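Local coordinates for protein SmhA (Serratia marcescens, PDB 7A27) that forms one component of the tripartite alpha-pore-forming toxin Smh, and probably assembles with its partner subunits into a membrane pore, at residues A83-A88 against Q120-A125; A170-A175 against A261-A266; A203-G208 against L274-S279. All blocks are in the same frame, centred on the assembly; numbering follows the deposited sequence.

Contact 1: A83-A88 against Q120-A125; sequences ASNFAA and QHYQAA
Tyr122 reaches across from its helix to Asn85 and Phe86, two consecutive residues whose CB atoms both point toward it, and it accounts for rather more than half of the buried surface. The ring meets Phe86 through its CE2 and CD2 atoms. Its CE2 atom sits 4.2 Å from Phe86 CD2 and equally close to Phe86 CB, so that the edge of the phenylalanine, near its own plane, meets the tyrosine while the two side chains cross obliquely. Farther out, Tyr122 OH comes to 3.6 Å from Asn85 CB, with Asn85 ND2 next at 4.1 Å. The asparagine lies across the tyrosine at about a right angle, its amide plane turned 55° from the ring, and what the hydroxyl meets here is chiefly the aliphatic root of the side chain.

Phe86 has CG anti to its backbone N (chi1 -161°), which carries its ring beside the tyrosine. Around this pair lies an aromatic cluster: Trp305 of helix 301-321 meets Phe86 and packs edge-to-face with Tyr122, and Trp342 of helix 325-358 adds a further ring to Phe86. The contact joins the consecutive long helices 48-96 and 104-155, which run in opposite directions, and the tryptophans connect it to two later helices of the elongated bundle.

Each residue type fits its depth. Phe86, wholly apolar, is buried among rings; Tyr122 has the length to span the gap and a polar end for the partly exposed margin; Asn85, polar and exposed, suits the outer margin. With no hydrogen bond between the segments, the contact probably owes its cohesion to dispersion and the burial of apolar surface.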
loop_
_atom_site.group_PDB
_atom_site.type_symbol
_atom_site.label_atom_id
_atom_site.label_comp_id
_atom_site.label_asym_id
_atom_site.label_seq_id
_atom_site.Cartn_x
_atom_site.Cartn_y
_atom_site.Cartn_z
ATOM N N ALA A 83 -2.203 -13.614 -10.965
ATOM C CA ALA A 83 -2.942 -12.912 -12.031
ATOM C C ALA A 83 -2.195 -13.046 -13.368
ATOM O O ALA A 83 -2.847 -13.395 -14.354
ATOM C CB ALA A 83 -3.179 -11.476 -11.645
ATOM N N SER A 84 -0.892 -12.772 -13.429
ATOM C CA SER A 84 -0.092 -12.959 -14.670
ATOM C C SER A 84 -0.326 -14.381 -15.172
ATOM O O SER A 84 -0.665 -14.554 -16.370
ATOM C CB SER A 84 1.385 -12.766 -14.459
ATOM O OG SER A 84 1.647 -11.524 -13.844
ATOM N N ASN A 85 -0.121 -15.345 -14.261
ATOM C CA ASN A 85 -0.264 -16.793 -14.535
ATOM C C ASN A 85 -1.620 -17.023 -15.211
ATOM O O ASN A 85 -1.657 -17.698 -16.251
ATOM C CB ASN A 85 -0.087 -17.630 -13.261
ATOM C CG ASN A 85 1.355 -17.815 -12.824
ATOM O OD1 ASN A 85 2.252 -17.108 -13.267
ATOM N ND2 ASN A 85 1.592 -18.812 -11.980
ATOM N N PHE A 86 -2.689 -16.447 -14.665
ATOM C CA PHE A 86 -4.052 -16.620 -15.211
ATOM C C PHE A 86 -4.097 -16.031 -16.627
ATOM O O PHE A 86 -4.679 -16.666 -17.520
ATOM C CB PHE A 86 -5.111 -15.996 -14.308
ATOM C CG PHE A 86 -6.507 -16.511 -14.564
ATOM C CD1 PHE A 86 -7.268 -16.013 -15.602
ATOM C CD2 PHE A 86 -7.059 -17.507 -13.776
ATOM C CE1 PHE A 86 -8.545 -16.493 -15.853
ATOM C CE2 PHE A 86 -8.336 -17.985 -14.030
ATOM C CZ PHE A 86 -9.077 -17.474 -15.072
ATOM N N ALA A 87 -3.503 -14.859 -16.852
ATOM C CA ALA A 87 -3.473 -14.238 -18.192
ATOM C C ALA A 87 -2.841 -15.214 -19.175
ATOM O O ALA A 87 -3.436 -15.432 -20.265
ATOM C CB ALA A 87 -2.731 -12.932 -18.177
ATOM N N ALA A 88 -1.699 -15.789 -18.788
ATOM C CA ALA A 88 -0.940 -16.749 -19.617
ATOM C C ALA A 88 -1.850 -17.916 -20.009
ATOM O O ALA A 88 -1.823 -18.321 -21.173
ATOM C CB ALA A 88 0.286 -17.221 -18.890
ATOM N N GLN A 120 -10.826 -20.226 -8.489
ATOM C CA GLN A 120 -11.336 -20.562 -7.138
ATOM C C GLN A 120 -10.143 -20.727 -6.179
ATOM O O GLN A 120 -10.300 -20.357 -5.001
ATOM C CB GLN A 120 -12.246 -21.795 -7.177
ATOM C CG GLN A 120 -13.169 -21.870 -5.965
ATOM C CD GLN A 120 -14.248 -22.920 -6.045
ATOM O OE1 GLN A 120 -13.970 -24.110 -6.088
ATOM N NE2 GLN A 120 -15.501 -22.486 -6.002
ATOM N N HIS A 121 -9.007 -21.264 -6.656
ATOM C CA HIS A 121 -7.764 -21.429 -5.852
ATOM C C HIS A 121 -7.170 -20.037 -5.568
ATOM O O HIS A 121 -6.818 -19.764 -4.404
ATOM C CB HIS A 121 -6.771 -22.424 -6.487
ATOM C CG HIS A 121 -7.039 -23.860 -6.155
ATOM N ND1 HIS A 121 -7.712 -24.697 -7.039
ATOM C CD2 HIS A 121 -6.758 -24.608 -5.061
ATOM C CE1 HIS A 121 -7.837 -25.889 -6.512
ATOM N NE2 HIS A 121 -7.268 -25.859 -5.294
ATOM N N TYR A 122 -7.119 -19.167 -6.575
ATOM C CA TYR A 122 -6.586 -17.791 -6.435
ATOM C C TYR A 122 -7.488 -16.995 -5.475
ATOM O O TYR A 122 -6.982 -16.143 -4.739
ATOM C CB TYR A 122 -6.370 -17.169 -7.821
ATOM C CG TYR A 122 -5.318 -17.851 -8.677
ATOM C CD1 TYR A 122 -4.358 -18.698 -8.141
ATOM C CD2 TYR A 122 -5.186 -17.528 -10.022
ATOM C CE1 TYR A 122 -3.349 -19.245 -8.923
ATOM C CE2 TYR A 122 -4.186 -18.074 -10.819
ATOM C CZ TYR A 122 -3.262 -18.939 -10.272
ATOM O OH TYR A 122 -2.309 -19.503 -11.082
ATOM N N GLN A 123 -8.789 -17.276 -5.447
ATOM C CA GLN A 123 -9.717 -16.629 -4.491
ATOM C C GLN A 123 -9.265 -16.991 -3.078
ATOM O O GLN A 123 -9.049 -16.075 -2.264
ATOM C CB GLN A 123 -11.152 -17.091 -4.742
ATOM C CG GLN A 123 -12.133 -16.731 -3.639
ATOM C CD GLN A 123 -13.525 -17.208 -3.972
ATOM O OE1 GLN A 123 -13.742 -18.330 -4.423
ATOM N NE2 GLN A 123 -14.495 -16.340 -3.764
ATOM N N ALA A 124 -9.115 -18.292 -2.812
ATOM C CA ALA A 124 -8.734 -18.846 -1.491
ATOM C C ALA A 124 -7.337 -18.353 -1.100
ATOM O O ALA A 124 -7.131 -18.119 0.116
ATOM C CB ALA A 124 -8.817 -20.349 -1.507
ATOM N N ALA A 125 -6.434 -18.175 -2.070
ATOM C CA ALA A 125 -5.062 -17.678 -1.848
ATOM C C ALA A 125 -5.140 -16.238 -1.345
ATOM O O ALA A 125 -4.416 -15.892 -0.398
ATOM C CB ALA A 125 -4.259 -17.749 -3.121
#

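Contact 2: A170-A175 against A261-A266; sequences AELNEA and AVAYRA
Tyr264 and Asn173 bring their polar ends together between helices 247-268 and 160-188, an antiparallel pair that flanks the two-stranded hairpin of 198-206 and 230-237. Two helices with a beta hairpin between them in sequence recall the head domain of ClyA-type alpha-pore-forming toxins, in which the hairpin is called the beta tongue.

Of the residues here, Tyr264 has the most surface buried by the contact, although its CB does not point at the opposite helix; the length of the phenol takes its end there. Asn173 behaves likewise: its amide end comes nearer the other helix than the direction of its CB would suggest. With CG beside the backbone N and anti to the carbonyl carbon (chi1 -71°), the asparagine brings its amide to the tyrosine hydroxyl, the side chains crossing at about a right angle with amide and ring planes 46° apart. Tyr264 OH lies 3.7 Å from Asn173 ND2, a polar approach too long to count as a hydrogen bond. Both side chains also touch helix 272-299, Asn173 at Ala282 and Tyr264 at Ser275 and Ser279, so they pack where three helices come together.

Leu172 carries the apolar half. It is buried and its CB faces the other helix, where Asn256 and Lys259 also touch it. Opposite stands Ala263, small enough to let the leucine branch approach its helix; the CA atoms of these two residues, the nearest across the segments, are 9.0 Å apart. The leucine covers somewhat less than half of that spacing, and its CD1 methyl ends 4.2 Å from Ala263 CB.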
loop_
_atom_site.group_PDB
_atom_site.type_symbol
_atom_site.label_atom_id
_atom_site.label_comp_id
_atom_site.label_asym_id
_atom_site.label_seq_id
_atom_site.Cartn_x
_atom_site.Cartn_y
_atom_site.Cartn_z
ATOM N N ALA A 170 0.409 19.110 15.987
ATOM C CA ALA A 170 -0.613 18.112 15.590
ATOM C C ALA A 170 -1.217 18.536 14.255
ATOM O O ALA A 170 -1.334 17.680 13.388
ATOM C CB ALA A 170 -1.668 17.965 16.663
ATOM N N GLU A 171 -1.542 19.825 14.102
ATOM C CA GLU A 171 -2.181 20.406 12.892
ATOM C C GLU A 171 -1.220 20.309 11.710
ATOM O O GLU A 171 -1.681 19.945 10.631
ATOM C CB GLU A 171 -2.674 21.834 13.151
ATOM C CG GLU A 171 -4.008 21.849 13.888
ATOM C CD GLU A 171 -4.617 23.199 14.230
ATOM O OE1 GLU A 171 -3.824 24.181 14.471
ATOM O OE2 GLU A 171 -5.899 23.266 14.246
ATOM N N LEU A 172 0.062 20.610 11.904
ATOM C CA LEU A 172 1.086 20.550 10.826
ATOM C C LEU A 172 1.299 19.104 10.358
ATOM O O LEU A 172 1.358 18.907 9.140
ATOM C CB LEU A 172 2.382 21.197 11.323
ATOM C CG LEU A 172 2.331 22.723 11.371
ATOM C CD1 LEU A 172 3.473 23.311 12.196
ATOM C CD2 LEU A 172 2.345 23.287 9.949
ATOM N N ASN A 173 1.423 18.129 11.266
ATOM C CA ASN A 173 1.582 16.695 10.902
ATOM C C ASN A 173 0.379 16.266 10.042
ATOM O O ASN A 173 0.587 15.530 9.072
ATOM C CB ASN A 173 1.749 15.795 12.128
ATOM C CG ASN A 173 3.072 15.943 12.852
ATOM O OD1 ASN A 173 4.141 16.029 12.244
ATOM N ND2 ASN A 173 3.010 15.915 14.170
ATOM N N GLU A 174 -0.829 16.720 10.384
ATOM C CA GLU A 174 -2.072 16.397 9.640
ATOM C C GLU A 174 -1.992 16.999 8.228
ATOM O O GLU A 174 -2.424 16.313 7.291
ATOM C CB GLU A 174 -3.314 16.853 10.408
ATOM C CG GLU A 174 -4.142 15.706 10.979
ATOM C CD GLU A 174 -5.549 16.073 11.471
ATOM O OE1 GLU A 174 -5.727 17.207 12.044
ATOM O OE2 GLU A 174 -6.493 15.226 11.287
ATOM N N ALA A 175 -1.433 18.208 8.075
ATOM C CA ALA A 175 -1.303 18.919 6.783
ATOM C C ALA A 175 -0.273 18.214 5.900
ATOM O O ALA A 175 -0.532 18.040 4.698
ATOM C CB ALA A 175 -0.881 20.342 7.013
ATOM N N ALA A 261 9.627 22.513 11.953
ATOM C CA ALA A 261 10.948 22.665 12.599
ATOM C C ALA A 261 10.839 23.683 13.738
ATOM O O ALA A 261 11.231 23.359 14.866
ATOM C CB ALA A 261 11.973 23.077 11.577
ATOM N N VAL A 262 10.283 24.850 13.421
ATOM C CA VAL A 262 10.083 26.008 14.344
ATOM C C VAL A 262 9.220 25.570 15.537
ATOM O O VAL A 262 9.593 25.892 16.693
ATOM C CB VAL A 262 9.455 27.201 13.587
ATOM C CG1 VAL A 262 8.926 28.285 14.517
ATOM C CG2 VAL A 262 10.418 27.795 12.571
ATOM N N ALA A 263 8.129 24.849 15.266
ATOM C CA ALA A 263 7.122 24.439 16.271
ATOM C C ALA A 263 7.722 23.459 17.286
ATOM O O ALA A 263 7.325 23.572 18.473
ATOM C CB ALA A 263 5.902 23.863 15.597
ATOM N N TYR A 264 8.589 22.521 16.861
ATOM C CA TYR A 264 9.243 21.546 17.777
ATOM C C TYR A 264 10.248 22.310 18.658
ATOM O O TYR A 264 10.306 22.045 19.872
ATOM C CB TYR A 264 9.882 20.361 17.048
ATOM C CG TYR A 264 8.957 19.250 16.607
ATOM C CD1 TYR A 264 8.314 18.436 17.523
ATOM C CD2 TYR A 264 8.785 18.944 15.264
ATOM C CE1 TYR A 264 7.494 17.389 17.122
ATOM C CE2 TYR A 264 7.962 17.905 14.850
ATOM C CZ TYR A 264 7.308 17.116 15.776
ATOM O OH TYR A 264 6.489 16.110 15.331
ATOM N N ARG A 265 10.990 23.261 18.088
ATOM C CA ARG A 265 11.972 24.082 18.844
ATOM C C ARG A 265 11.230 24.765 20.003
ATOM O O ARG A 265 11.769 24.794 21.125
ATOM C CB ARG A 265 12.681 25.098 17.941
ATOM C CG ARG A 265 13.394 24.491 16.742
ATOM C CD ARG A 265 14.272 25.465 15.985
ATOM N NE ARG A 265 15.410 25.800 16.824
ATOM C CZ ARG A 265 16.477 25.004 17.061
ATOM N NH1 ARG A 265 17.471 25.428 17.833
ATOM N NH2 ARG A 265 16.557 23.789 16.527
ATOM N N ALA A 266 10.017 25.253 19.751
ATOM C CA ALA A 266 9.155 25.950 20.736
ATOM C C ALA A 266 8.705 25.005 21.861
ATOM O O ALA A 266 8.953 25.312 23.032
ATOM C CB ALA A 266 7.961 26.550 20.035
#

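Contact 3: A203-G208 against L274-S279; sequences AAVPLG and LSVAKS
Val205 points its side chain from strand 198-206 at helix 272-299, where Ser275 and Val276 receive it. Its CB stands 4.6 Å from Ser275 CB, and beyond it the side chain divides. CG1, anti to the backbone N (chi1 -175°), is the leading branch: it rests 3.7 Å from Ser275 CB and also touches Val276 CG2, at 4.1 Å, so one methyl bridges two neighbouring residues of the helix. CG2 takes a lesser share, reaching Ser275 CB at 4.2 Å. Farther along the chain, just past the strand, Leu207 adds a methyl of its own, its CD2 lying 4.3 Å from the same Val276 CG2; Met46 and Gln228 touch this leucine as well.

Valine, beta-branched and apolar, suits an extended strand lying against a helix. The backbone of Val205 is hydrogen-bonded to that of Tyr231 in the adjoining strand 230-237, while its side chain also touches Ile233 there.

Ser275 can stand opposite because its hydroxyl is engaged at home: OG is hydrogen-bonded to Asn271 O, one turn earlier on the same stretch of chain. With its polar atom so satisfied, the residue offers the valine a methylene, and its small size lets the strand come near. The strand is therefore held against the helix by apolar packing, and a buried serine is accommodated without a polar partner from the strand.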
loop_
_atom_site.group_PDB
_atom_site.type_symbol
_atom_site.label_atom_id
_atom_site.label_comp_id
_atom_site.label_asym_id
_atom_site.label_seq_id
_atom_site.Cartn_x
_atom_site.Cartn_y
_atom_site.Cartn_z
ATOM N N ALA A 203 13.236 18.264 10.828
ATOM C CA ALA A 203 13.113 18.929 12.141
ATOM C C ALA A 203 14.056 18.285 13.151
ATOM O O ALA A 203 14.677 17.257 12.833
ATOM C CB ALA A 203 11.685 18.835 12.610
ATOM N N ALA A 204 14.135 18.863 14.342
ATOM C CA ALA A 204 15.025 18.406 15.423
ATOM C C ALA A 204 14.463 18.845 16.770
ATOM O O ALA A 204 13.754 19.869 16.803
ATOM C CB ALA A 204 16.386 18.977 15.179
ATOM N N VAL A 205 14.777 18.089 17.819
ATOM C CA VAL A 205 14.312 18.335 19.212
ATOM C C VAL A 205 15.529 18.448 20.120
ATOM O O VAL A 205 16.107 17.431 20.477
ATOM C CB VAL A 205 13.375 17.214 19.701
ATOM C CG1 VAL A 205 12.797 17.508 21.092
ATOM C CG2 VAL A 205 12.250 16.946 18.711
ATOM N N PRO A 206 15.983 19.667 20.485
ATOM C CA PRO A 206 17.024 19.820 21.505
ATOM C C PRO A 206 16.616 19.119 22.814
ATOM O O PRO A 206 15.470 19.260 23.187
ATOM C CB PRO A 206 17.105 21.339 21.719
ATOM C CG PRO A 206 16.574 21.937 20.421
ATOM C CD PRO A 206 15.553 20.942 19.901
ATOM N N LEU A 207 17.540 18.396 23.464
ATOM C CA LEU A 207 17.323 17.640 24.728
ATOM C C LEU A 207 18.142 18.300 25.860
ATOM O O LEU A 207 19.331 18.537 25.637
ATOM C CB LEU A 207 17.719 16.183 24.447
ATOM C CG LEU A 207 16.977 15.493 23.286
ATOM C CD1 LEU A 207 17.466 14.080 23.029
ATOM C CD2 LEU A 207 15.478 15.446 23.522
ATOM N N GLY A 208 17.478 18.722 26.947
ATOM C CA GLY A 208 18.059 19.422 28.124
ATOM C C GLY A 208 19.489 18.972 28.471
ATOM O O GLY A 208 19.755 17.772 28.571
ATOM N N LEU A 274 8.062 15.079 25.280
ATOM C CA LEU A 274 6.707 15.016 24.664
ATOM C C LEU A 274 6.855 15.281 23.165
ATOM O O LEU A 274 6.209 14.561 22.388
ATOM C CB LEU A 274 5.778 16.036 25.318
ATOM C CG LEU A 274 4.394 16.176 24.684
ATOM C CD1 LEU A 274 3.576 14.892 24.830
ATOM C CD2 LEU A 274 3.643 17.347 25.316
ATOM N N SER A 275 7.675 16.271 22.787
ATOM C CA SER A 275 7.996 16.617 21.376
ATOM C C SER A 275 8.404 15.335 20.631
ATOM O O SER A 275 7.882 15.088 19.524
ATOM C CB SER A 275 9.078 17.670 21.304
ATOM O OG SER A 275 8.713 18.841 22.030
ATOM N N VAL A 276 9.286 14.531 21.238
ATOM C CA VAL A 276 9.773 13.243 20.658
ATOM C C VAL A 276 8.569 12.309 20.478
ATOM O O VAL A 276 8.321 11.881 19.348
ATOM C CB VAL A 276 10.871 12.599 21.523
ATOM C CG1 VAL A 276 11.230 11.208 21.016
ATOM C CG2 VAL A 276 12.119 13.462 21.608
ATOM N N ALA A 277 7.832 12.038 21.555
ATOM C CA ALA A 277 6.644 11.155 21.565
ATOM C C ALA A 277 5.702 11.521 20.407
ATOM O O ALA A 277 5.227 10.590 19.726
ATOM C CB ALA A 277 5.955 11.237 22.900
ATOM N N LYS A 278 5.478 12.822 20.180
ATOM C CA LYS A 278 4.580 13.344 19.119
ATOM C C LYS A 278 5.159 13.032 17.739
ATOM O O LYS A 278 4.366 12.614 16.867
ATOM C CB LYS A 278 4.386 14.859 19.226
ATOM C CG LYS A 278 3.541 15.375 20.374
ATOM C CD LYS A 278 3.048 16.802 20.088
ATOM C CE LYS A 278 1.566 16.971 20.340
ATOM N NZ LYS A 278 0.715 15.970 19.651
ATOM N N SER A 279 6.474 13.237 17.566
ATOM C CA SER A 279 7.219 12.981 16.307
ATOM C C SER A 279 7.087 11.509 15.882
ATOM O O SER A 279 6.938 11.254 14.646
ATOM C CB SER A 279 8.659 13.343 16.441
ATOM O OG SER A 279 9.365 12.824 15.334
#

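In the fold
Contacts 2 and 3 are neighbours, with centres 11 Å apart, and Tyr264 joins them: its CE1 packs against the backbone O of Ser275, while its CB approaches Ala204 O. Their segments alternate along the chain, and helix 160-188, the hairpin, helix 247-268 and helix 272-299 are brought together at one end of the molecule. Contact 1 closes earlier in sequence and sits on the other side of the chain's centre, its own centre 46 Å from that of contact 2 and 48 Å from that of contact 3; nearest atoms are about 33 Å away in both cases. All three lie away from Asn359, seen to bind calcium in this protein, though none is bound here.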